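PDB 4J32: putative periplasmic protein from Salmonella enterica subsp. enterica serovar Typhimurium, which acts as the immunity protein Tai4, binding the peptidoglycan hydrolase Tae4, a type VI secretion effector, and so inhibiting it in the periplasm. Local coordinates for the interface of chains C and A and the interface of chains B and A. Numbering follows the deposited sequence. Chains: chain A/B, Putative periplasmic protein; chain C, Putative cytoplasmic protein.

Contact 1: the interface of chains C and A. Residues chain C 52, 54; chain A 37-38, 41.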
# COMPACT_ATOMS: atom_id res chain seq x y z
N TYR C 52 15.38 7.36 -1.06
CA TYR C 52 15.21 7.71 0.36
C TYR C 52 14.99 9.20 0.55
O TYR C 52 14.30 9.59 1.49
CB TYR C 52 16.44 7.33 1.19
CG TYR C 52 16.72 5.85 1.17
CD1 TYR C 52 16.21 5.02 2.16
CD2 TYR C 52 17.53 5.29 0.17
CE1 TYR C 52 16.46 3.65 2.15
CE2 TYR C 52 17.79 3.91 0.15
CZ TYR C 52 17.24 3.11 1.16
OH TYR C 52 17.51 1.76 1.16
N GLN C 54 13.53 12.64 -1.19
CA GLN C 54 12.70 13.17 -2.27
C GLN C 54 12.51 14.69 -2.17
O GLN C 54 12.14 15.33 -3.16
CB GLN C 54 11.32 12.47 -2.25
CG GLN C 54 11.38 10.97 -2.53
CD GLN C 54 11.72 10.66 -4.00
OE1 GLN C 54 10.85 10.60 -4.84
NE2 GLN C 54 13.01 10.53 -4.30
N ARG A 37 7.07 6.57 -2.74
CA ARG A 37 8.36 7.19 -2.37
C ARG A 37 8.15 8.55 -1.70
O ARG A 37 8.81 8.87 -0.72
CB ARG A 37 9.24 7.41 -3.59
CG ARG A 37 9.89 6.18 -4.09
CD ARG A 37 10.76 6.59 -5.29
NE ARG A 37 11.62 5.48 -5.68
CZ ARG A 37 12.71 5.61 -6.44
NH1 ARG A 37 13.08 6.81 -6.90
NH2 ARG A 37 13.44 4.54 -6.74
N ALA A 38 7.26 9.35 -2.26
CA ALA A 38 6.99 10.69 -1.70
C ALA A 38 6.42 10.56 -0.30
O ALA A 38 6.82 11.30 0.63
CB ALA A 38 6.03 11.46 -2.60
N SER A 41 8.98 9.60 2.17
CA SER A 41 9.89 10.71 2.49
C SER A 41 9.26 11.62 3.59
O SER A 41 9.99 12.21 4.40
CB SER A 41 10.28 11.52 1.25
OG SER A 41 9.24 12.37 0.82
O HOH W 1 11.36 9.39 -7.26
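Helix 30-46 of the immunity protein turns one flank towards a loop of the effector, and C:Gln54, in the effector loop that also holds C:Tyr52, lies across it in a small patch of the toxin-inhibitor interface. The aliphatic part of the glutamine does the touching: its CB packs 3.8 Å from CB of A:Ser41, and its CG sits 3.8 Å from the backbone O of A:Arg37. A bend at chi2 (-71°) then brings the amide over the base of the arginine side chain, where OE1 comes 3.8 Å from CB of A:Arg37. The two long side chains cross obliquely, with the amide and guanidinium planes 88° apart, and water 1 joins them. It lies 2.8 Å from OE1 of C:Gln54 and 3.1 Å from NH1 of A:Arg37, so the polar ends are linked by water 1 while the carbon parts touch directly. The hydroxyl OG of A:Ser41, which borders CB of C:Gln54, is tied to its own helix, donating to the carbonyl O of A:Ala38 at 2.7 Å. C:Tyr52 lies at the margin. The patch illustrates a supporting contact of modest area: it seats the effector loop against the inhibitor helix and probably helps to fix the relative placement of Tae4 and Tai4.

Contact 2: the interface of chains B and A. Residues chain B 27, 75-80; chain A 35, 39.
A:Asp35, on helix 30-46, places its carboxylate at the N-terminal end of helix 78-86 of the second Tai4 copy, a worked example of helix capping supplied by a partner chain. On the tight side, OD1 accepts from the backbone N of B:Asn78 at 2.8 Å through its syn lone pair. OD2 takes two donors from B:Thr79: the backbone N, at 2.8 Å and 20° out of the carboxylate plane on the syn side, and the hydroxyl OG1, at 2.6 Å on the anti lone pair. With CG of A:Asp35 anti to the backbone N (chi1 -176°), the carboxylate extends across to these donors, and the helix end would probably stabilise its negative charge. A second-shell bond of 2.8 Å between OH of B:Tyr27 and OG1 of B:Thr79 helps to position that hydroxyl. One turn along, A:Thr39 packs its methyl CG2 3.7 Å from CA of B:Met80, while its OG1 donates to the carbonyl O of A:Asp35 within its own helix. The looser side lies towards B:Ser75 and B:Asp76. There water 2 bridges OD1 of A:Asp35, at 2.7 Å, to the backbone N of B:Asp76, and OG of B:Ser75 remains 3.6 Å from OD1. Together these contacts dock helix 30-46 on the neighbouring helix end and probably help to hold the two Tai4 copies together in the two-fold symmetric pair.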
# COMPACT_ATOMS: atom_id res chain seq x y z
N TYR B 27 -5.17 4.23 -5.96
CA TYR B 27 -4.21 4.16 -7.07
C TYR B 27 -4.95 4.05 -8.40
O TYR B 27 -5.99 3.40 -8.47
CB TYR B 27 -3.33 2.93 -6.88
CG TYR B 27 -2.34 3.00 -5.71
CD1 TYR B 27 -1.63 4.18 -5.40
CD2 TYR B 27 -2.09 1.86 -4.96
CE1 TYR B 27 -0.70 4.19 -4.35
CE2 TYR B 27 -1.16 1.85 -3.93
CZ TYR B 27 -0.48 3.02 -3.61
OH TYR B 27 0.43 2.94 -2.58
N SER B 75 3.29 15.44 -5.50
CA SER B 75 2.64 14.15 -5.23
C SER B 75 1.21 14.40 -4.80
O SER B 75 0.89 15.46 -4.25
CB SER B 75 3.38 13.41 -4.10
OG SER B 75 2.85 12.10 -3.93
N ASP B 76 0.36 13.43 -5.07
CA ASP B 76 -0.98 13.42 -4.50
C ASP B 76 -1.01 12.76 -3.13
O ASP B 76 -2.05 12.78 -2.45
CB ASP B 76 -1.93 12.72 -5.46
CG ASP B 76 -2.20 13.53 -6.70
OD1 ASP B 76 -2.12 14.77 -6.64
OD2 ASP B 76 -2.53 12.94 -7.75
N PHE B 77 0.10 12.15 -2.74
CA PHE B 77 0.17 11.40 -1.46
C PHE B 77 -0.99 10.37 -1.25
O PHE B 77 -1.54 10.25 -0.15
CB PHE B 77 0.26 12.39 -0.28
CG PHE B 77 1.53 13.22 -0.30
CD1 PHE B 77 2.74 12.67 0.13
CD2 PHE B 77 1.50 14.54 -0.75
CE1 PHE B 77 3.91 13.45 0.12
CE2 PHE B 77 2.68 15.32 -0.76
CZ PHE B 77 3.88 14.76 -0.33
N ASN B 78 -1.33 9.63 -2.32
CA ASN B 78 -2.41 8.65 -2.25
C ASN B 78 -2.09 7.57 -1.22
O ASN B 78 -2.95 7.19 -0.44
CB ASN B 78 -2.64 8.03 -3.64
CG ASN B 78 -3.30 9.01 -4.58
OD1 ASN B 78 -4.22 9.72 -4.17
ND2 ASN B 78 -2.84 9.06 -5.82
N THR B 79 -0.83 7.12 -1.20
CA THR B 79 -0.40 6.05 -0.29
C THR B 79 -0.67 6.52 1.15
O THR B 79 -1.11 5.76 1.99
CB THR B 79 1.11 5.75 -0.45
OG1 THR B 79 1.42 5.45 -1.82
CG2 THR B 79 1.55 4.53 0.43
N MET B 80 -0.37 7.80 1.40
CA MET B 80 -0.54 8.39 2.73
C MET B 80 -1.99 8.39 3.23
O MET B 80 -2.25 8.29 4.45
CB MET B 80 -0.03 9.83 2.71
CG MET B 80 0.08 10.43 4.08
SD MET B 80 0.80 12.09 4.04
CE MET B 80 2.55 11.67 3.91
N ASP A 35 4.59 7.99 -5.85
CA ASP A 35 3.67 8.37 -4.78
C ASP A 35 4.06 7.71 -3.45
O ASP A 35 4.12 8.38 -2.40
CB ASP A 35 2.25 7.94 -5.17
CG ASP A 35 1.21 8.39 -4.16
OD1 ASP A 35 0.50 9.39 -4.45
OD2 ASP A 35 1.13 7.76 -3.08
N THR A 39 5.48 9.63 -0.15
CA THR A 39 4.84 9.33 1.12
C THR A 39 5.89 8.86 2.14
O THR A 39 5.94 9.36 3.28
CB THR A 39 3.71 8.28 0.93
OG1 THR A 39 2.67 8.85 0.12
CG2 THR A 39 3.12 7.82 2.28
O HOH W 2 0.81 10.94 -6.59

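Contact 3: the interface of chains B and A. Residues chain B 3-5, 42-43; chain A 69, 80, 84.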
# COMPACT_ATOMS: atom_id res chain seq x y z
N ALA B 3 2.10 -17.19 1.09
CA ALA B 3 2.07 -16.00 1.94
C ALA B 3 1.64 -16.35 3.36
O ALA B 3 1.28 -17.50 3.65
CB ALA B 3 1.15 -14.94 1.36
N LEU B 4 1.68 -15.35 4.24
CA LEU B 4 1.34 -15.56 5.65
C LEU B 4 -0.15 -15.53 5.95
O LEU B 4 -0.54 -15.51 7.13
CB LEU B 4 2.06 -14.54 6.53
CG LEU B 4 3.58 -14.55 6.38
CD1 LEU B 4 4.19 -13.42 7.26
CD2 LEU B 4 4.21 -15.91 6.67
N THR B 5 -0.98 -15.52 4.91
CA THR B 5 -2.41 -15.23 5.04
C THR B 5 -3.11 -16.05 6.14
O THR B 5 -3.93 -15.50 6.87
CB THR B 5 -3.12 -15.42 3.68
OG1 THR B 5 -2.25 -14.89 2.64
CG2 THR B 5 -4.47 -14.67 3.63
N ALA B 42 -8.04 -12.16 -0.64
CA ALA B 42 -7.39 -13.23 0.14
C ALA B 42 -7.76 -13.09 1.62
O ALA B 42 -8.08 -14.08 2.30
CB ALA B 42 -5.87 -13.19 -0.05
N TYR B 43 -7.74 -11.85 2.13
CA TYR B 43 -8.11 -11.65 3.55
C TYR B 43 -9.61 -11.88 3.79
O TYR B 43 -9.98 -12.39 4.86
CB TYR B 43 -7.68 -10.26 4.04
CG TYR B 43 -6.19 -10.09 3.87
CD1 TYR B 43 -5.31 -11.03 4.42
CD2 TYR B 43 -5.67 -9.04 3.11
CE1 TYR B 43 -3.92 -10.93 4.25
CE2 TYR B 43 -4.27 -8.91 2.94
CZ TYR B 43 -3.42 -9.85 3.51
OH TYR B 43 -2.07 -9.78 3.34
N TYR A 69 4.63 -14.84 -4.85
CA TYR A 69 3.37 -15.30 -4.27
C TYR A 69 2.40 -15.74 -5.38
O TYR A 69 2.28 -15.08 -6.41
CB TYR A 69 2.72 -14.18 -3.46
CG TYR A 69 3.28 -13.92 -2.07
CD1 TYR A 69 2.84 -12.81 -1.32
CD2 TYR A 69 4.20 -14.81 -1.48
CE1 TYR A 69 3.32 -12.57 -0.03
CE2 TYR A 69 4.70 -14.56 -0.18
CZ TYR A 69 4.24 -13.46 0.54
OH TYR A 69 4.71 -13.24 1.83
N MET A 80 0.36 -7.86 -1.02
CA MET A 80 0.45 -8.83 0.07
C MET A 80 1.86 -8.99 0.64
O MET A 80 2.04 -9.27 1.85
CB MET A 80 -0.05 -10.19 -0.42
CG MET A 80 -0.24 -11.17 0.69
SD MET A 80 -0.94 -12.74 0.10
CE MET A 80 -2.68 -12.28 -0.01
N ASP A 84 2.57 -8.60 4.60
CA ASP A 84 3.30 -9.61 5.38
C ASP A 84 4.55 -8.96 6.00
O ASP A 84 4.91 -9.23 7.16
CB ASP A 84 3.69 -10.80 4.50
CG ASP A 84 2.50 -11.73 4.18
OD1 ASP A 84 1.41 -11.56 4.79
OD2 ASP A 84 2.69 -12.66 3.36
O HOH W 3 -0.98 -12.29 3.69
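In A:Met80, CG lies anti to the backbone N (chi1 -169°) and the chain bends at chi3 (-80°), which brings the thioether and its methyl between the N-terminal segment of chain B and helix 30-46 of that chain. SD meets the methyl CB of B:Ala3, CE packs tightly against CB of B:Ala42, 3.3 Å away, and CG comes 3.5 Å from OH of B:Tyr43. The same methyl of B:Ala3 also rests over one face of the A:Tyr69 ring, 3.6 Å from its centroid and offset towards the rim, a CH-pi contact that illustrates how even an alanine can be gripped between sulfur and aromatic surface. Beside it, A:Asp84 is the polar anchor. Its OD2 receives the backbone N of B:Leu4 at 3.0 Å, a nearly straight bond that arrives from above the carboxylate plane, while OH of A:Tyr69 donates to the anti lone pair of OD2 at 2.6 Å. Two donors from different chains thus hold one oxygen, and the tyrosine that supports the alanine also positions the carboxylate. The B:Leu4 side chain slants over A:Asp84, its CB 3.7 Å from the carboxylate CG. The other oxygen works through solvent: water 3 lies 2.7 Å from OD1 of A:Asp84 and also contacts OG1 of B:Thr5 and OH of B:Tyr43, the latter at 2.8 Å.

Contact 1 and contact 2 lie about 10 Å apart between the centres of their C-alpha atoms and draw on the same stretch of helix 30-46 in chain A: residues on one flank meet the effector, while A:Asp35 and A:Thr39 meet the second Tai4 copy. Contact 3 is about 26 Å from contact 1 and 23 Å from contact 2, towards another part of the two-fold interface. Contacts 2 and 3 both use helices 30-46 and 78-86, with Met80 serving from opposite chains. The same helix thus touches both partners, which may tie pairing of the inhibitor to effector binding, consistent with the assembly of two copies of each protein.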